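Dihydropteroate synthase 2 (Mycobacterium tuberculosis, PDB 2VP8) belongs to the dihydropteroate synthase family but seems to lack that activity, and probably binds the dihydropterin pyrophosphate substrate only very weakly, though it can bind the inhibitor dapsone. Local coordinates at residues V71-G85 and W110-D123. Residues are numbered along the deposited sequence; the frame is centred on the assembly and turned at random.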
ATOM      1  N   VAL B  71       2.412  24.916  -8.441  1.00 34.35           N
ATOM      2  CA  VAL B  71       3.510  24.966  -7.481  1.00 34.93           C
ATOM      3  C   VAL B  71       2.969  25.269  -6.090  1.00 35.64           C
ATOM      4  O   VAL B  71       3.243  24.525  -5.148  1.00 36.16           O
ATOM      5  CB  VAL B  71       4.601  25.982  -7.886  1.00 34.73           C
ATOM      6  CG1 VAL B  71       5.641  26.144  -6.772  1.00 33.89           C
ATOM      7  CG2 VAL B  71       5.265  25.546  -9.168  1.00 33.86           C
ATOM      8  N   HIS B  72       2.182  26.333  -5.965  1.00 36.26           N
ATOM      9  CA  HIS B  72       1.667  26.730  -4.661  1.00 37.15           C
ATOM     10  C   HIS B  72       0.953  25.580  -3.967  1.00 38.17           C
ATOM     11  O   HIS B  72       1.082  25.415  -2.755  1.00 38.31           O
ATOM     12  CB  HIS B  72       0.720  27.920  -4.767  1.00 36.71           C
ATOM     13  CG  HIS B  72       1.379  29.192  -5.190  1.00 36.23           C
ATOM     14  ND1 HIS B  72       0.774  30.091  -6.040  1.00 35.67           N
ATOM     15  CD2 HIS B  72       2.587  29.718  -4.881  1.00 36.07           C
ATOM     16  CE1 HIS B  72       1.582  31.116  -6.236  1.00 36.34           C
ATOM     17  NE2 HIS B  72       2.688  30.914  -5.543  1.00 36.42           N
ATOM     18  N   ARG B  73       0.206  24.795  -4.741  1.00 39.10           N
ATOM     19  CA  ARG B  73      -0.562  23.682  -4.204  1.00 40.53           C
ATOM     20  C   ARG B  73       0.371  22.564  -3.733  1.00 40.29           C
ATOM     21  O   ARG B  73       0.223  22.048  -2.624  1.00 40.27           O
ATOM     22  CB  ARG B  73      -1.549  23.168  -5.253  1.00 40.46           C
ATOM     23  CG  ARG B  73      -2.931  22.841  -4.706  1.00 42.56           C
ATOM     24  CD  ARG B  73      -3.848  22.160  -5.741  1.00 43.39           C
ATOM     25  NE  ARG B  73      -4.062  22.967  -6.951  1.00 49.42           N
ATOM     26  CZ  ARG B  73      -3.537  22.693  -8.152  1.00 51.42           C
ATOM     27  NH1 ARG B  73      -2.754  21.621  -8.320  1.00 52.01           N
ATOM     28  NH2 ARG B  73      -3.792  23.490  -9.192  1.00 51.36           N
ATOM     29  N   ALA B  74       1.344  22.208  -4.569  1.00 40.24           N
ATOM     30  CA  ALA B  74       2.293  21.149  -4.231  1.00 40.31           C
ATOM     31  C   ALA B  74       3.085  21.464  -2.962  1.00 40.47           C
ATOM     32  O   ALA B  74       3.261  20.593  -2.095  1.00 41.07           O
ATOM     33  CB  ALA B  74       3.231  20.879  -5.395  1.00 40.33           C
ATOM     34  N   VAL B  75       3.558  22.701  -2.850  1.00 39.89           N
ATOM     35  CA  VAL B  75       4.251  23.135  -1.644  1.00 39.60           C
ATOM     36  C   VAL B  75       3.328  23.023  -0.434  1.00 39.63           C
ATOM     37  O   VAL B  75       3.713  22.467   0.597  1.00 39.91           O
ATOM     38  CB  VAL B  75       4.771  24.580  -1.774  1.00 39.45           C
ATOM     39  CG1 VAL B  75       5.482  25.011  -0.510  1.00 39.34           C
ATOM     40  CG2 VAL B  75       5.708  24.700  -2.958  1.00 39.72           C
ATOM     41  N   ALA B  76       2.111  23.552  -0.579  1.00 39.49           N
ATOM     42  CA  ALA B  76       1.095  23.553   0.473  1.00 39.17           C
ATOM     43  C   ALA B  76       0.777  22.141   0.966  1.00 39.58           C
ATOM     44  O   ALA B  76       0.430  21.948   2.128  1.00 39.85           O
ATOM     45  CB  ALA B  76      -0.166  24.218  -0.033  1.00 38.60           C
ATOM     46  N   ASP B  77       0.888  21.165   0.071  1.00 39.74           N
ATOM     47  CA  ASP B  77       0.543  19.794   0.379  1.00 40.11           C
ATOM     48  C   ASP B  77       1.782  18.991   0.743  1.00 40.71           C
ATOM     49  O   ASP B  77       1.707  17.773   0.932  1.00 41.08           O
ATOM     50  CB  ASP B  77      -0.186  19.157  -0.806  1.00 40.02           C
ATOM     51  CG  ASP B  77      -1.600  19.679  -0.974  1.00 40.23           C
ATOM     52  OD1 ASP B  77      -2.035  20.531  -0.172  1.00 41.89           O
ATOM     53  OD2 ASP B  77      -2.285  19.242  -1.913  1.00 39.93           O
ATOM     54  N   GLY B  78       2.923  19.676   0.819  1.00 40.89           N
ATOM     55  CA  GLY B  78       4.150  19.090   1.352  1.00 40.84           C
ATOM     56  C   GLY B  78       5.088  18.448   0.352  1.00 40.95           C
ATOM     57  O   GLY B  78       5.804  17.498   0.695  1.00 40.97           O
ATOM     58  N   ALA B  79       5.093  18.952  -0.880  1.00 40.91           N
ATOM     59  CA  ALA B  79       6.059  18.493  -1.882  1.00 40.72           C
ATOM     60  C   ALA B  79       7.468  18.847  -1.423  1.00 40.80           C
ATOM     61  O   ALA B  79       7.726  19.968  -0.962  1.00 40.95           O
ATOM     62  CB  ALA B  79       5.779  19.110  -3.232  1.00 40.52           C
ATOM     63  N   ASP B  80       8.376  17.887  -1.537  1.00 40.53           N
ATOM     64  CA  ASP B  80       9.744  18.101  -1.098  1.00 40.38           C
ATOM     65  C   ASP B  80      10.580  18.601  -2.257  1.00 40.25           C
ATOM     66  O   ASP B  80      11.545  19.341  -2.064  1.00 40.03           O
ATOM     67  CB  ASP B  80      10.307  16.814  -0.532  1.00 40.32           C
ATOM     68  CG  ASP B  80       9.569  16.368   0.698  1.00 40.61           C
ATOM     69  OD1 ASP B  80       9.703  17.050   1.747  1.00 41.88           O
ATOM     70  OD2 ASP B  80       8.842  15.354   0.612  1.00 39.17           O
ATOM     71  N   VAL B  81      10.187  18.185  -3.459  1.00 39.93           N
ATOM     72  CA  VAL B  81      10.805  18.630  -4.688  1.00 39.72           C
ATOM     73  C   VAL B  81       9.702  19.089  -5.632  1.00 39.67           C
ATOM     74  O   VAL B  81       8.654  18.463  -5.705  1.00 39.62           O
ATOM     75  CB  VAL B  81      11.616  17.496  -5.346  1.00 39.81           C
ATOM     76  CG1 VAL B  81      12.235  17.958  -6.654  1.00 39.84           C
ATOM     77  CG2 VAL B  81      12.709  16.993  -4.403  1.00 39.73           C
ATOM     78  N   ILE B  82       9.934  20.201  -6.321  1.00 39.64           N
ATOM     79  CA  ILE B  82       9.100  20.596  -7.437  1.00 39.72           C
ATOM     80  C   ILE B  82       9.893  20.275  -8.689  1.00 40.26           C
ATOM     81  O   ILE B  82      10.979  20.810  -8.910  1.00 40.85           O
ATOM     82  CB  ILE B  82       8.728  22.109  -7.406  1.00 39.85           C
ATOM     83  CG1 ILE B  82       8.110  22.504  -6.058  1.00 38.85           C
ATOM     84  CG2 ILE B  82       7.781  22.470  -8.557  1.00 38.97           C
ATOM     85  CD1 ILE B  82       6.803  21.814  -5.746  1.00 37.03           C
ATOM     86  N   ASP B  83       9.347  19.384  -9.501  1.00 40.69           N
ATOM     87  CA  ASP B  83      10.004  18.932 -10.712  1.00 41.03           C
ATOM     88  C   ASP B  83       9.407  19.674 -11.904  1.00 41.22           C
ATOM     89  O   ASP B  83       8.297  19.369 -12.339  1.00 41.63           O
ATOM     90  CB  ASP B  83       9.841  17.415 -10.847  1.00 40.88           C
ATOM     91  CG  ASP B  83      10.584  16.849 -12.018  1.00 41.49           C
ATOM     92  OD1 ASP B  83      11.829  16.977 -12.079  1.00 42.02           O
ATOM     93  OD2 ASP B  83       9.916  16.251 -12.882  1.00 43.59           O
ATOM     94  N   VAL B  84      10.151  20.654 -12.417  1.00 41.30           N
ATOM     95  CA  VAL B  84       9.667  21.544 -13.469  1.00 41.27           C
ATOM     96  C   VAL B  84       9.921  20.956 -14.855  1.00 41.55           C
ATOM     97  O   VAL B  84      11.055  20.614 -15.187  1.00 41.59           O
ATOM     98  CB  VAL B  84      10.319  22.943 -13.360  1.00 41.21           C
ATOM     99  CG1 VAL B  84       9.805  23.857 -14.440  1.00 41.27           C
ATOM    100  CG2 VAL B  84      10.048  23.563 -12.002  1.00 41.02           C
ATOM    101  N   GLY B  85       8.860  20.841 -15.652  1.00 41.83           N
ATOM    102  CA  GLY B  85       8.952  20.315 -17.021  1.00 42.33           C
ATOM    103  C   GLY B  85       8.267  21.193 -18.058  1.00 42.73           C
ATOM    104  O   GLY B  85       7.819  22.304 -17.750  1.00 42.92           O
ATOM    105  N   TRP B 110      11.175  32.409 -11.093  1.00 37.12           N
ATOM    106  CA  TRP B 110      10.017  32.768 -10.284  1.00 37.01           C
ATOM    107  C   TRP B 110       9.882  31.842  -9.082  1.00 37.42           C
ATOM    108  O   TRP B 110       9.619  32.304  -7.966  1.00 37.76           O
ATOM    109  CB  TRP B 110       8.711  32.747 -11.090  1.00 36.43           C
ATOM    110  CG  TRP B 110       7.524  32.906 -10.179  1.00 36.13           C
ATOM    111  CD1 TRP B 110       7.012  34.080  -9.697  1.00 35.12           C
ATOM    112  CD2 TRP B 110       6.737  31.856  -9.593  1.00 35.67           C
ATOM    113  NE1 TRP B 110       5.948  33.828  -8.872  1.00 34.86           N
ATOM    114  CE2 TRP B 110       5.756  32.473  -8.786  1.00 35.16           C
ATOM    115  CE3 TRP B 110       6.761  30.457  -9.681  1.00 35.54           C
ATOM    116  CZ2 TRP B 110       4.808  31.737  -8.059  1.00 35.21           C
ATOM    117  CZ3 TRP B 110       5.812  29.723  -8.964  1.00 35.27           C
ATOM    118  CH2 TRP B 110       4.850  30.368  -8.164  1.00 35.72           C
ATOM    119  N   LEU B 111      10.057  30.544  -9.320  1.00 37.54           N
ATOM    120  CA  LEU B 111       9.859  29.531  -8.293  1.00 37.65           C
ATOM    121  C   LEU B 111      10.839  29.756  -7.155  1.00 37.66           C
ATOM    122  O   LEU B 111      10.448  29.761  -5.988  1.00 37.76           O
ATOM    123  CB  LEU B 111       9.984  28.127  -8.912  1.00 37.83           C
ATOM    124  CG  LEU B 111       9.924  26.763  -8.192  1.00 37.81           C
ATOM    125  CD1 LEU B 111       9.286  26.768  -6.812  1.00 39.47           C
ATOM    126  CD2 LEU B 111       9.225  25.765  -9.083  1.00 37.52           C
ATOM    127  N   ARG B 112      12.103  29.976  -7.507  1.00 37.82           N
ATOM    128  CA  ARG B 112      13.161  30.244  -6.536  1.00 37.84           C
ATOM    129  C   ARG B 112      12.854  31.520  -5.750  1.00 38.17           C
ATOM    130  O   ARG B 112      13.139  31.599  -4.550  1.00 38.55           O
ATOM    131  CB  ARG B 112      14.506  30.369  -7.249  1.00 37.55           C
ATOM    132  CG  ARG B 112      15.713  30.585  -6.338  1.00 37.56           C
ATOM    133  CD  ARG B 112      16.430  29.293  -6.048  1.00 37.44           C
ATOM    134  NE  ARG B 112      15.712  28.542  -5.039  1.00 38.04           N
ATOM    135  CZ  ARG B 112      15.759  27.223  -4.879  1.00 38.95           C
ATOM    136  NH1 ARG B 112      16.500  26.450  -5.667  1.00 36.90           N
ATOM    137  NH2 ARG B 112      15.030  26.677  -3.915  1.00 40.65           N
ATOM    138  N   GLY B 113      12.266  32.505  -6.433  1.00 38.07           N
ATOM    139  CA  GLY B 113      11.889  33.773  -5.819  1.00 37.60           C
ATOM    140  C   GLY B 113      10.822  33.588  -4.761  1.00 37.70           C
ATOM    141  O   GLY B 113      10.927  34.153  -3.668  1.00 37.67           O
ATOM    142  N   ALA B 114       9.808  32.784  -5.088  1.00 37.50           N
ATOM    143  CA  ALA B 114       8.640  32.573  -4.229  1.00 37.29           C
ATOM    144  C   ALA B 114       8.970  31.648  -3.068  1.00 37.55           C
ATOM    145  O   ALA B 114       8.538  31.864  -1.937  1.00 37.51           O
ATOM    146  CB  ALA B 114       7.503  31.995  -5.039  1.00 36.97           C
ATOM    147  N   TYR B 115       9.749  30.616  -3.364  1.00 37.74           N
ATOM    148  CA  TYR B 115      10.095  29.614  -2.386  1.00 37.81           C
ATOM    149  C   TYR B 115      11.600  29.422  -2.337  1.00 38.13           C
ATOM    150  O   TYR B 115      12.130  28.519  -2.986  1.00 38.34           O
ATOM    151  CB  TYR B 115       9.408  28.311  -2.746  1.00 37.61           C
ATOM    152  CG  TYR B 115       7.903  28.377  -2.666  1.00 36.76           C
ATOM    153  CD1 TYR B 115       7.126  28.468  -3.817  1.00 36.12           C
ATOM    154  CD2 TYR B 115       7.261  28.338  -1.439  1.00 35.64           C
ATOM    155  CE1 TYR B 115       5.744  28.515  -3.742  1.00 36.33           C
ATOM    156  CE2 TYR B 115       5.893  28.389  -1.352  1.00 36.46           C
ATOM    157  CZ  TYR B 115       5.137  28.473  -2.500  1.00 36.38           C
ATOM    158  OH  TYR B 115       3.773  28.532  -2.381  1.00 36.39           O
ATOM    159  N   PRO B 116      12.296  30.269  -1.559  1.00 38.38           N
ATOM    160  CA  PRO B 116      13.760  30.267  -1.535  1.00 38.75           C
ATOM    161  C   PRO B 116      14.353  28.944  -1.059  1.00 39.26           C
ATOM    162  O   PRO B 116      15.428  28.562  -1.517  1.00 39.68           O
ATOM    163  CB  PRO B 116      14.105  31.386  -0.543  1.00 38.84           C
ATOM    164  CG  PRO B 116      12.872  32.217  -0.440  1.00 38.63           C
ATOM    165  CD  PRO B 116      11.731  31.274  -0.643  1.00 38.14           C
ATOM    166  N   ASP B 117      13.657  28.252  -0.162  1.00 39.55           N
ATOM    167  CA  ASP B 117      14.177  27.029   0.440  1.00 39.96           C
ATOM    168  C   ASP B 117      13.623  25.757  -0.202  1.00 40.18           C
ATOM    169  O   ASP B 117      13.772  24.653   0.339  1.00 40.35           O
ATOM    170  CB  ASP B 117      13.896  27.037   1.942  1.00 40.00           C
ATOM    171  CG  ASP B 117      14.794  27.991   2.687  1.00 41.30           C
ATOM    172  OD1 ASP B 117      16.022  27.752   2.699  1.00 42.94           O
ATOM    173  OD2 ASP B 117      14.282  28.979   3.258  1.00 42.01           O
ATOM    174  N   GLN B 118      12.981  25.912  -1.355  1.00 40.24           N
ATOM    175  CA  GLN B 118      12.336  24.782  -2.010  1.00 40.37           C
ATOM    176  C   GLN B 118      13.341  24.062  -2.873  1.00 40.13           C
ATOM    177  O   GLN B 118      14.100  24.688  -3.598  1.00 40.55           O
ATOM    178  CB  GLN B 118      11.150  25.241  -2.866  1.00 40.55           C
ATOM    179  CG  GLN B 118      10.419  24.113  -3.579  1.00 41.14           C
ATOM    180  CD  GLN B 118       9.819  23.117  -2.614  1.00 41.69           C
ATOM    181  OE1 GLN B 118       9.048  23.488  -1.736  1.00 42.84           O
ATOM    182  NE2 GLN B 118      10.173  21.846  -2.769  1.00 41.83           N
ATOM    183  N   LEU B 119      13.354  22.743  -2.800  1.00 39.64           N
ATOM    184  CA  LEU B 119      14.248  22.001  -3.658  1.00 39.39           C
ATOM    185  C   LEU B 119      13.605  21.897  -5.034  1.00 38.87           C
ATOM    186  O   LEU B 119      12.494  21.393  -5.173  1.00 39.07           O
ATOM    187  CB  LEU B 119      14.601  20.656  -3.017  1.00 39.30           C
ATOM    188  CG  LEU B 119      15.180  19.447  -3.740  1.00 39.81           C
ATOM    189  CD1 LEU B 119      16.248  19.777  -4.741  1.00 40.99           C
ATOM    190  CD2 LEU B 119      15.703  18.492  -2.700  1.00 39.92           C
ATOM    191  N   ILE B 120      14.295  22.425  -6.038  1.00 38.28           N
ATOM    192  CA  ILE B 120      13.782  22.457  -7.399  1.00 37.89           C
ATOM    193  C   ILE B 120      14.556  21.483  -8.269  1.00 37.83           C
ATOM    194  O   ILE B 120      15.789  21.467  -8.253  1.00 37.90           O
ATOM    195  CB  ILE B 120      13.891  23.877  -8.023  1.00 37.87           C
ATOM    196  CG1 ILE B 120      13.081  24.894  -7.217  1.00 37.32           C
ATOM    197  CG2 ILE B 120      13.423  23.870  -9.480  1.00 37.71           C
ATOM    198  CD1 ILE B 120      13.496  26.334  -7.455  1.00 36.05           C
ATOM    199  N   SER B 121      13.832  20.666  -9.028  1.00 37.62           N
ATOM    200  CA  SER B 121      14.470  19.829 -10.040  1.00 37.53           C
ATOM    201  C   SER B 121      13.949  20.150 -11.431  1.00 37.22           C
ATOM    202  O   SER B 121      12.807  20.604 -11.598  1.00 37.57           O
ATOM    203  CB  SER B 121      14.297  18.343  -9.731  1.00 37.69           C
ATOM    204  OG  SER B 121      12.951  17.939  -9.853  1.00 38.54           O
ATOM    205  N   VAL B 122      14.794  19.931 -12.426  1.00 36.52           N
ATOM    206  CA  VAL B 122      14.410  20.184 -13.803  1.00 35.93           C
ATOM    207  C   VAL B 122      14.273  18.864 -14.565  1.00 35.81           C
ATOM    208  O   VAL B 122      15.188  18.036 -14.566  1.00 35.59           O
ATOM    209  CB  VAL B 122      15.376  21.203 -14.501  1.00 35.72           C
ATOM    210  CG1 VAL B 122      16.831  20.775 -14.375  1.00 34.99           C
ATOM    211  CG2 VAL B 122      14.989  21.429 -15.959  1.00 35.72           C
ATOM    212  N   ASP B 123      13.103  18.674 -15.173  1.00 35.86           N
ATOM    213  CA  ASP B 123      12.836  17.527 -16.043  1.00 36.14           C
ATOM    214  C   ASP B 123      13.350  17.766 -17.477  1.00 35.87           C
ATOM    215  O   ASP B 123      12.608  18.220 -18.355  1.00 35.71           O
ATOM    216  CB  ASP B 123      11.335  17.194 -16.046  1.00 36.23           C
ATOM    217  CG  ASP B 123      11.007  15.931 -16.850  1.00 37.25           C
ATOM    218  OD1 ASP B 123      11.916  15.348 -17.475  1.00 37.46           O
ATOM    219  OD2 ASP B 123       9.830  15.517 -16.857  1.00 39.08           O
TER
HETATM  220  O   HOH W   1       1.829  27.299  -1.148  1.00 36.41           O
HETATM  221  O   HOH W   2      12.527  21.401  -0.660  1.00 31.22           O
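Ile-82 and Val-84 meet Leu-111 where helices 65-76 and 98-114 lead into the neighbouring parallel strands 81-85 and 119-123 of the TIM barrel; strand 81-85, helix 98-114 and strand 119-123 make one beta-alpha-beta crossover. Backbone hydrogen bonds join the strands, Val-84 N to Ser-121 O at 2.8 Å among them. Leucine suits the layer between because its branches part: CD2 reaches the sheet, 3.6 Å from Ile-82 CG2, while CD1 meets Val-71 CG1 on helix 65-76. Farther along, the flat ring of Tyr-115 offers a face to branched Val-75, whose CG2 sits over its centre, 3.8 Å from the centroid. The tyrosine hydroxyl reaches the edge of the His-72 imidazole, and Trp-110 completes this aromatic cluster, its rim carbon CZ2 lying 3.4 Å from His-72 NE2. Bent at chi2 (61°), Gln-118 lays its CG against Ile-82 CG1. On the barrel-interior face, Arg-287 bridges Asp-83 and Asp-123, probably offsetting the repulsion between their carboxylates; Asp-123 lies near His-220, thought to mark family members without synthase activity. Small Ser-121, its OG set between its own backbone N and carbonyl carbon (chi1 68°), donates through OG to the anti lone pair of Asp-83 OD1 at 2.7 Å, an oxygen that also accepts from Asn-142 ND2.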